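Local coordinates for RegF protein (Neisseria gonorrhoeae, PDB 4HOJ) that binds glutathione and calcium and, as a glutathione transferase homologue of the stringent starvation protein A type, probably acts in the starvation response, at residues 10-16 and 193-198. Sequence-based numbering, arbitrary orientation.
Sequences ITCPFSH and ALTPAE. With GSH (glutathione), chain C.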
loop_
_atom_site.group_PDB
_atom_site.type_symbol
_atom_site.label_atom_id
_atom_site.label_comp_id
_atom_site.label_asym_id
_atom_site.label_seq_id
_atom_site.Cartn_x
_atom_site.Cartn_y
_atom_site.Cartn_z
ATOM N N ILE A 10 -20.423 -10.275 4.833
ATOM C CA ILE A 10 -21.461 -10.184 3.796
ATOM C C ILE A 10 -21.812 -8.757 3.416
ATOM O O ILE A 10 -22.369 -8.510 2.351
ATOM C CB ILE A 10 -22.699 -10.947 4.180
ATOM C CG1 ILE A 10 -23.375 -10.406 5.446
ATOM C CG2 ILE A 10 -22.337 -12.453 4.389
ATOM C CD1 ILE A 10 -24.720 -11.081 5.734
ATOM N N THR A 11 -21.486 -7.803 4.279
ATOM C CA THR A 11 -21.705 -6.383 3.895
ATOM C C THR A 11 -20.405 -5.625 3.807
ATOM O O THR A 11 -20.434 -4.402 3.705
ATOM C CB THR A 11 -22.712 -5.620 4.800
ATOM O OG1 THR A 11 -22.207 -5.606 6.136
ATOM C CG2 THR A 11 -24.093 -6.295 4.769
ATOM N N CYS A 12 -19.268 -6.310 3.801
ATOM C CA CYS A 12 -17.989 -5.627 3.892
ATOM C C CYS A 12 -17.515 -5.181 2.501
ATOM O O CYS A 12 -17.296 -6.052 1.641
ATOM C CB CYS A 12 -16.971 -6.602 4.507
ATOM S SG CYS A 12 -15.279 -6.000 4.497
ATOM N N PRO A 13 -17.288 -3.876 2.311
ATOM C CA PRO A 13 -16.854 -3.443 0.965
ATOM C C PRO A 13 -15.478 -3.979 0.597
ATOM O O PRO A 13 -15.177 -4.114 -0.595
ATOM C CB PRO A 13 -16.899 -1.887 1.037
ATOM C CG PRO A 13 -16.790 -1.578 2.568
ATOM C CD PRO A 13 -17.541 -2.760 3.245
ATOM N N PHE A 14 -14.614 -4.230 1.579
ATOM C CA PHE A 14 -13.266 -4.716 1.295
ATOM C C PHE A 14 -13.301 -6.146 0.897
ATOM O O PHE A 14 -12.638 -6.545 -0.070
ATOM C CB PHE A 14 -12.349 -4.455 2.506
ATOM C CG PHE A 14 -12.287 -2.997 2.868
ATOM C CD1 PHE A 14 -11.549 -2.132 2.085
ATOM C CD2 PHE A 14 -13.010 -2.495 3.906
ATOM C CE1 PHE A 14 -11.480 -0.794 2.383
ATOM C CE2 PHE A 14 -13.003 -1.123 4.200
ATOM C CZ PHE A 14 -12.228 -0.268 3.424
ATOM N N SER A 15 -14.180 -6.940 1.527
ATOM C CA SER A 15 -14.433 -8.326 1.083
ATOM C C SER A 15 -15.076 -8.369 -0.319
ATOM O O SER A 15 -14.789 -9.262 -1.121
ATOM C CB SER A 15 -15.397 -9.046 2.086
ATOM O OG SER A 15 -14.776 -9.140 3.394
ATOM N N HIS A 16 -15.949 -7.402 -0.562
ATOM C CA HIS A 16 -16.629 -7.287 -1.838
ATOM C C HIS A 16 -15.590 -7.148 -2.976
ATOM O O HIS A 16 -15.712 -7.779 -4.037
ATOM C CB HIS A 16 -17.574 -6.101 -1.737
ATOM C CG HIS A 16 -18.525 -5.967 -2.876
ATOM N ND1 HIS A 16 -19.418 -4.929 -2.914
ATOM C CD2 HIS A 16 -18.678 -6.672 -4.041
ATOM C CE1 HIS A 16 -20.141 -5.024 -4.027
ATOM N NE2 HIS A 16 -19.704 -6.067 -4.738
ATOM N N ALA A 193 -20.660 -11.571 -7.657
ATOM C CA ALA A 193 -19.972 -11.291 -6.420
ATOM C C ALA A 193 -20.799 -10.691 -5.315
ATOM O O ALA A 193 -20.420 -10.779 -4.123
ATOM C CB ALA A 193 -18.804 -10.379 -6.695
ATOM N N LEU A 194 -21.961 -10.108 -5.648
ATOM C CA LEU A 194 -22.817 -9.487 -4.621
ATOM C C LEU A 194 -23.390 -10.550 -3.705
ATOM O O LEU A 194 -23.906 -11.586 -4.163
ATOM C CB LEU A 194 -23.994 -8.769 -5.299
ATOM C CG LEU A 194 -23.632 -7.490 -6.085
ATOM C CD1 LEU A 194 -24.843 -7.083 -6.926
ATOM C CD2 LEU A 194 -23.242 -6.369 -5.146
ATOM N N THR A 195 -23.352 -10.283 -2.410
ATOM C CA THR A 195 -24.124 -11.111 -1.508
ATOM C C THR A 195 -25.633 -10.682 -1.523
ATOM O O THR A 195 -25.964 -9.574 -1.982
ATOM C CB THR A 195 -23.575 -10.988 -0.069
ATOM O OG1 THR A 195 -23.931 -9.706 0.449
ATOM C CG2 THR A 195 -22.068 -11.175 0.027
ATOM N N PRO A 196 -26.535 -11.511 -0.963
ATOM C CA PRO A 196 -27.926 -11.054 -0.854
ATOM C C PRO A 196 -28.089 -9.790 -0.054
ATOM O O PRO A 196 -28.910 -8.951 -0.379
ATOM C CB PRO A 196 -28.653 -12.228 -0.183
ATOM C CG PRO A 196 -27.817 -13.369 -0.410
ATOM C CD PRO A 196 -26.380 -12.907 -0.519
ATOM N N ALA A 197 -27.210 -9.604 0.955
ATOM C CA ALA A 197 -27.284 -8.381 1.744
ATOM C C ALA A 197 -26.869 -7.184 0.900
ATOM O O ALA A 197 -27.479 -6.148 0.967
ATOM C CB ALA A 197 -26.374 -8.528 2.991
ATOM N N GLU A 198 -25.844 -7.354 0.053
ATOM C CA GLU A 198 -25.410 -6.216 -0.777
ATOM C C GLU A 198 -26.428 -5.918 -1.872
ATOM O O GLU A 198 -26.621 -4.724 -2.218
ATOM C CB GLU A 198 -24.035 -6.532 -1.380
ATOM C CG GLU A 198 -22.892 -6.402 -0.349
ATOM C CD GLU A 198 -21.644 -7.086 -0.791
ATOM O OE1 GLU A 198 -21.656 -7.964 -1.707
ATOM O OE2 GLU A 198 -20.575 -6.753 -0.214
HETATM N N1 GSH C . -7.580 -2.334 5.096
HETATM C CA1 GSH C . -8.528 -3.484 5.165
HETATM C C1 GSH C . -8.639 -4.135 3.835
HETATM O O11 GSH C . -8.851 -5.371 3.756
HETATM O O12 GSH C . -8.549 -3.404 2.831
HETATM C CB1 GSH C . -9.877 -3.060 5.762
HETATM C CG1 GSH C . -10.793 -4.244 6.093
HETATM C CD1 GSH C . -11.930 -3.794 6.991
HETATM O OE1 GSH C . -12.099 -2.650 7.348
HETATM N N2 GSH C . -12.790 -4.835 7.305
HETATM C CA2 GSH C . -13.914 -4.557 8.199
HETATM C C2 GSH C . -13.704 -5.418 9.419
HETATM O O2 GSH C . -13.299 -6.569 9.456
HETATM C CB2 GSH C . -15.256 -4.914 7.657
HETATM S SG2 GSH C . -15.653 -4.114 6.128
HETATM N N3 GSH C . -14.165 -4.786 10.648
HETATM C CA3 GSH C . -14.045 -5.461 11.927
HETATM C C3 GSH C . -13.131 -4.637 12.780
HETATM O O31 GSH C . -12.438 -3.638 12.385
HETATM O O32 GSH C . -13.049 -5.009 13.973
#
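With OG1 turned between its own backbone N and carbonyl carbon (chi1 73°), T195 points its hydroxyl at the carbonyl of I10, while H16, whose CG lies anti to the backbone N (chi1 -170°), carries its imidazole out to E198. The hydroxyl of T195 donates to I10 O at 2.7 Å from OG1, in the carbonyl plane and on a lone pair. The same oxygen accepts from E198 N, 3.1 Å from OG1, which makes T195 the N-cap of helix 196-199; threonine suits the place because one hydroxyl can donate one hydrogen bond and accept another. E198, long enough to cap T195 N and still meet two arginines, accepts from that N through OE1, at 3.0 Å, on the anti side of the carboxylate, completing a capping box. In the glutathione transferase fold this joins the loop leading into helix 13-25 of the thioredoxin-like domain to the C-terminal end of the helical domain. That loop also holds C12, the residue linked covalently to glutathione, at the N-cap of its own helix. The carboxylate of E198 sits over one face of the H16 ring, tilted 34° from it, with OE1 3.8 Å above the ring plane and over its centre. R162 forms a salt bridge with E198 OE2 and R19 one with OE1, which probably keeps the carboxylate ionised. Histidine offers that flat face and also accepts at ND1 from R162. L194 adds a methyl, CD2, 3.6 Å from H16 CE1. Toward the more exposed side, the small A197 admits the methyl of T11, CB to CG2 being 3.7 Å, and I10 CD1 rests 4.1 Å from A197 CB.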